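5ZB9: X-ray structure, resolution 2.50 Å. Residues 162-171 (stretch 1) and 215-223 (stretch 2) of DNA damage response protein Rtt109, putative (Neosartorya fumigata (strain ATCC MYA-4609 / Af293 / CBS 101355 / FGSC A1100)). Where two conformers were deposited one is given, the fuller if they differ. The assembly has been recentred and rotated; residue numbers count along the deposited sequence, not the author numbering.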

# COMPACT_ATOMS: atom_id res chain seq x y z
N ASP A 162 -13.61 10.99 -1.61
CA ASP A 162 -12.32 10.84 -2.28
C ASP A 162 -11.27 11.84 -1.80
O ASP A 162 -10.15 11.44 -1.48
CB ASP A 162 -12.48 10.98 -3.80
CG ASP A 162 -13.43 9.97 -4.38
OD1 ASP A 162 -14.16 10.32 -5.33
OD2 ASP A 162 -13.45 8.82 -3.88
N ARG A 163 -11.62 13.12 -1.74
CA ARG A 163 -10.65 14.13 -1.34
C ARG A 163 -10.18 13.90 0.10
O ARG A 163 -9.01 14.06 0.40
CB ARG A 163 -11.22 15.54 -1.50
CG ARG A 163 -11.35 15.98 -2.94
CD ARG A 163 -12.00 17.35 -3.08
NE ARG A 163 -12.34 17.63 -4.47
CZ ARG A 163 -11.57 18.33 -5.30
NH1 ARG A 163 -10.41 18.84 -4.87
NH2 ARG A 163 -11.96 18.54 -6.56
N GLY A 164 -11.11 13.52 0.97
CA GLY A 164 -10.76 13.25 2.35
C GLY A 164 -9.85 12.04 2.49
O GLY A 164 -8.94 12.04 3.32
N LEU A 165 -10.10 11.02 1.68
CA LEU A 165 -9.28 9.80 1.72
C LEU A 165 -7.86 10.05 1.22
O LEU A 165 -6.89 9.54 1.79
CB LEU A 165 -9.93 8.70 0.90
CG LEU A 165 -10.76 7.75 1.74
CD1 LEU A 165 -11.54 6.78 0.87
CD2 LEU A 165 -9.87 7.00 2.72
N ILE A 166 -7.73 10.85 0.16
CA ILE A 166 -6.41 11.21 -0.34
C ILE A 166 -5.61 11.97 0.73
O ILE A 166 -4.44 11.66 0.97
CB ILE A 166 -6.51 12.03 -1.64
CG1 ILE A 166 -7.17 11.19 -2.74
CG2 ILE A 166 -5.13 12.49 -2.10
CD1 ILE A 166 -7.66 12.00 -3.93
N LYS A 167 -6.22 12.95 1.39
CA LYS A 167 -5.52 13.67 2.45
C LYS A 167 -5.19 12.74 3.61
O LYS A 167 -4.12 12.85 4.21
CB LYS A 167 -6.33 14.86 2.96
CG LYS A 167 -6.46 15.97 1.95
CD LYS A 167 -7.33 17.10 2.47
CE LYS A 167 -7.73 18.03 1.32
NZ LYS A 167 -8.51 19.23 1.76
N TRP A 168 -6.10 11.82 3.91
CA TRP A 168 -5.92 10.90 5.03
C TRP A 168 -4.70 10.00 4.79
O TRP A 168 -3.84 9.87 5.66
CB TRP A 168 -7.19 10.05 5.23
CG TRP A 168 -7.20 9.20 6.47
CD1 TRP A 168 -7.56 9.58 7.73
CD2 TRP A 168 -6.85 7.80 6.56
NE1 TRP A 168 -7.45 8.52 8.60
CE2 TRP A 168 -7.02 7.42 7.90
CE3 TRP A 168 -6.41 6.85 5.63
CZ2 TRP A 168 -6.77 6.12 8.34
CZ3 TRP A 168 -6.17 5.56 6.07
CH2 TRP A 168 -6.35 5.21 7.41
N TRP A 169 -4.64 9.40 3.61
CA TRP A 169 -3.55 8.50 3.28
C TRP A 169 -2.20 9.21 3.24
O TRP A 169 -1.19 8.64 3.60
CB TRP A 169 -3.82 7.79 1.95
CG TRP A 169 -4.67 6.57 2.11
CD1 TRP A 169 -5.92 6.37 1.61
CD2 TRP A 169 -4.34 5.39 2.85
NE1 TRP A 169 -6.38 5.13 1.97
CE2 TRP A 169 -5.43 4.51 2.73
CE3 TRP A 169 -3.22 4.99 3.59
CZ2 TRP A 169 -5.43 3.25 3.32
CZ3 TRP A 169 -3.22 3.75 4.18
CH2 TRP A 169 -4.32 2.89 4.05
N CYS A 170 -2.19 10.47 2.81
CA CYS A 170 -0.95 11.23 2.86
C CYS A 170 -0.50 11.44 4.31
O CYS A 170 0.70 11.39 4.59
CB CYS A 170 -1.11 12.57 2.14
SG CYS A 170 -1.32 12.39 0.35
N ARG A 171 -1.45 11.64 5.23
CA ARG A 171 -1.12 11.82 6.64
C ARG A 171 -0.62 10.52 7.26
O ARG A 171 0.15 10.52 8.20
CB ARG A 171 -2.32 12.36 7.42
CG ARG A 171 -2.64 13.83 7.14
CD ARG A 171 -3.74 14.34 8.08
NE ARG A 171 -5.00 13.65 7.87
CZ ARG A 171 -6.02 14.14 7.17
NH1 ARG A 171 -7.13 13.42 7.03
NH2 ARG A 171 -5.94 15.35 6.64
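Stretch 2 215-223: FETRGFFPI

The firmest polar tie between the stretches is a salt bridge: Arg 163 NH1 donates to Glu 216 OE2 at 3.0 Å, and a second, weak bond runs from Arg 163 NH2 to the same Glu 216 OE2 at 3.4 Å. The carboxylate oxygen meets the guanidinium at its edge, near the plane, where the N-H groups point. Both CA-to-CB bonds point sideways and the ends of the side chains come nearer, so the charge pair forms although the main chains stay well apart there.

A water makes the next link, donating to Lys 167 O at 3.0 Å and to Phe 220 O at 2.6 Å. It joins the two backbones where they run closest, with Lys 167 CA and Phe 220 CA 5.0 Å apart.

Stretch 1 is helical throughout. Stretch 2 starts as a weakly bonded helical segment, passes through a type I turn from Arg 218 to Phe 221, and then extends through Phe 221 and Pro 222. Contacts advance in the same sense along both stretches, from Arg 163 with Glu 216 to Cys 170 with Pro 222. No single crossing angle describes so bent a segment.

The turn delivers Phe 220, which gives the largest buried area of the contact. Its ring has Ile 166 CD1 over one face, while Lys 167 CG and Arg 163 CG lie at its edge; the closest approach to the ring is Ile 166 CG2 to Phe 220 CD1, 3.7 Å. Lys 167 adds aliphatic reach, its CE 3.6 Å from Gly 219 O.

One helical turn beyond Ile 166, Cys 170 points toward stretch 2, its CB 4.1 Å from Pro 222 CD. The rule is an i, i+3, i+4, i+7 helical face built around one aromatic, with charge at one end and proline at the other.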

# COMPACT_ATOMS: atom_id res chain seq x y z
N PHE A 215 -1.24 22.96 -8.65
CA PHE A 215 -1.59 23.81 -7.51
C PHE A 215 -2.65 23.16 -6.64
O PHE A 215 -2.48 23.08 -5.42
CB PHE A 215 -2.04 25.19 -8.00
CG PHE A 215 -1.09 25.80 -8.97
CD1 PHE A 215 0.10 26.37 -8.53
CD2 PHE A 215 -1.33 25.74 -10.34
CE1 PHE A 215 1.01 26.89 -9.44
CE2 PHE A 215 -0.43 26.26 -11.25
CZ PHE A 215 0.75 26.84 -10.80
N GLU A 216 -3.73 22.67 -7.24
CA GLU A 216 -4.77 22.00 -6.47
C GLU A 216 -4.23 20.72 -5.80
O GLU A 216 -4.60 20.40 -4.67
CB GLU A 216 -5.97 21.69 -7.36
CG GLU A 216 -7.09 20.94 -6.64
CD GLU A 216 -8.37 20.84 -7.45
OE1 GLU A 216 -8.31 20.69 -8.70
OE2 GLU A 216 -9.46 20.89 -6.83
N THR A 217 -3.35 19.99 -6.49
CA THR A 217 -2.77 18.76 -5.94
C THR A 217 -1.99 19.01 -4.65
O THR A 217 -1.97 18.16 -3.77
CB THR A 217 -1.85 18.08 -6.97
OG1 THR A 217 -2.59 17.78 -8.15
CG2 THR A 217 -1.27 16.81 -6.42
N ARG A 218 -1.35 20.17 -4.53
CA ARG A 218 -0.63 20.50 -3.29
C ARG A 218 -1.60 20.64 -2.12
O ARG A 218 -1.21 20.54 -0.96
CB ARG A 218 0.20 21.78 -3.45
CG ARG A 218 1.36 21.64 -4.43
CD ARG A 218 2.14 22.95 -4.59
NE ARG A 218 2.88 23.31 -3.39
CZ ARG A 218 2.50 24.25 -2.53
NH1 ARG A 218 1.38 24.94 -2.74
NH2 ARG A 218 3.24 24.51 -1.45
N GLY A 219 -2.88 20.86 -2.43
CA GLY A 219 -3.89 20.90 -1.39
C GLY A 219 -4.01 19.59 -0.65
O GLY A 219 -4.53 19.54 0.47
N PHE A 220 -3.54 18.50 -1.26
CA PHE A 220 -3.65 17.19 -0.62
C PHE A 220 -2.46 16.91 0.29
O PHE A 220 -2.54 16.04 1.16
CB PHE A 220 -3.77 16.09 -1.68
CG PHE A 220 -5.01 16.19 -2.52
CD1 PHE A 220 -6.26 15.96 -1.96
CD2 PHE A 220 -4.93 16.49 -3.87
CE1 PHE A 220 -7.41 16.06 -2.73
CE2 PHE A 220 -6.07 16.59 -4.64
CZ PHE A 220 -7.32 16.37 -4.07
N PHE A 221 -1.36 17.65 0.10
CA PHE A 221 -0.15 17.44 0.88
C PHE A 221 -0.38 17.77 2.36
O PHE A 221 -1.15 18.67 2.67
CB PHE A 221 1.02 18.29 0.35
CG PHE A 221 1.47 17.93 -1.05
CD1 PHE A 221 0.99 16.81 -1.70
CD2 PHE A 221 2.39 18.74 -1.71
CE1 PHE A 221 1.41 16.49 -2.98
CE2 PHE A 221 2.82 18.43 -2.99
CZ PHE A 221 2.34 17.31 -3.63
N PRO A 222 0.29 17.06 3.27
CA PRO A 222 0.23 17.43 4.70
C PRO A 222 0.83 18.82 4.96
O PRO A 222 1.71 19.24 4.21
CB PRO A 222 1.06 16.34 5.39
CG PRO A 222 1.26 15.26 4.36
CD PRO A 222 1.18 15.91 3.03
N ILE A 223 0.37 19.50 6.01
CA ILE A 223 0.83 20.87 6.28
C ILE A 223 2.33 20.94 6.58
O ILE A 223 2.97 21.98 6.40
CB ILE A 223 0.01 21.52 7.45
CG1 ILE A 223 0.42 22.98 7.66
CG2 ILE A 223 0.15 20.71 8.73
CD1 ILE A 223 0.32 23.85 6.40
O HOH W 1 -2.46 15.25 3.68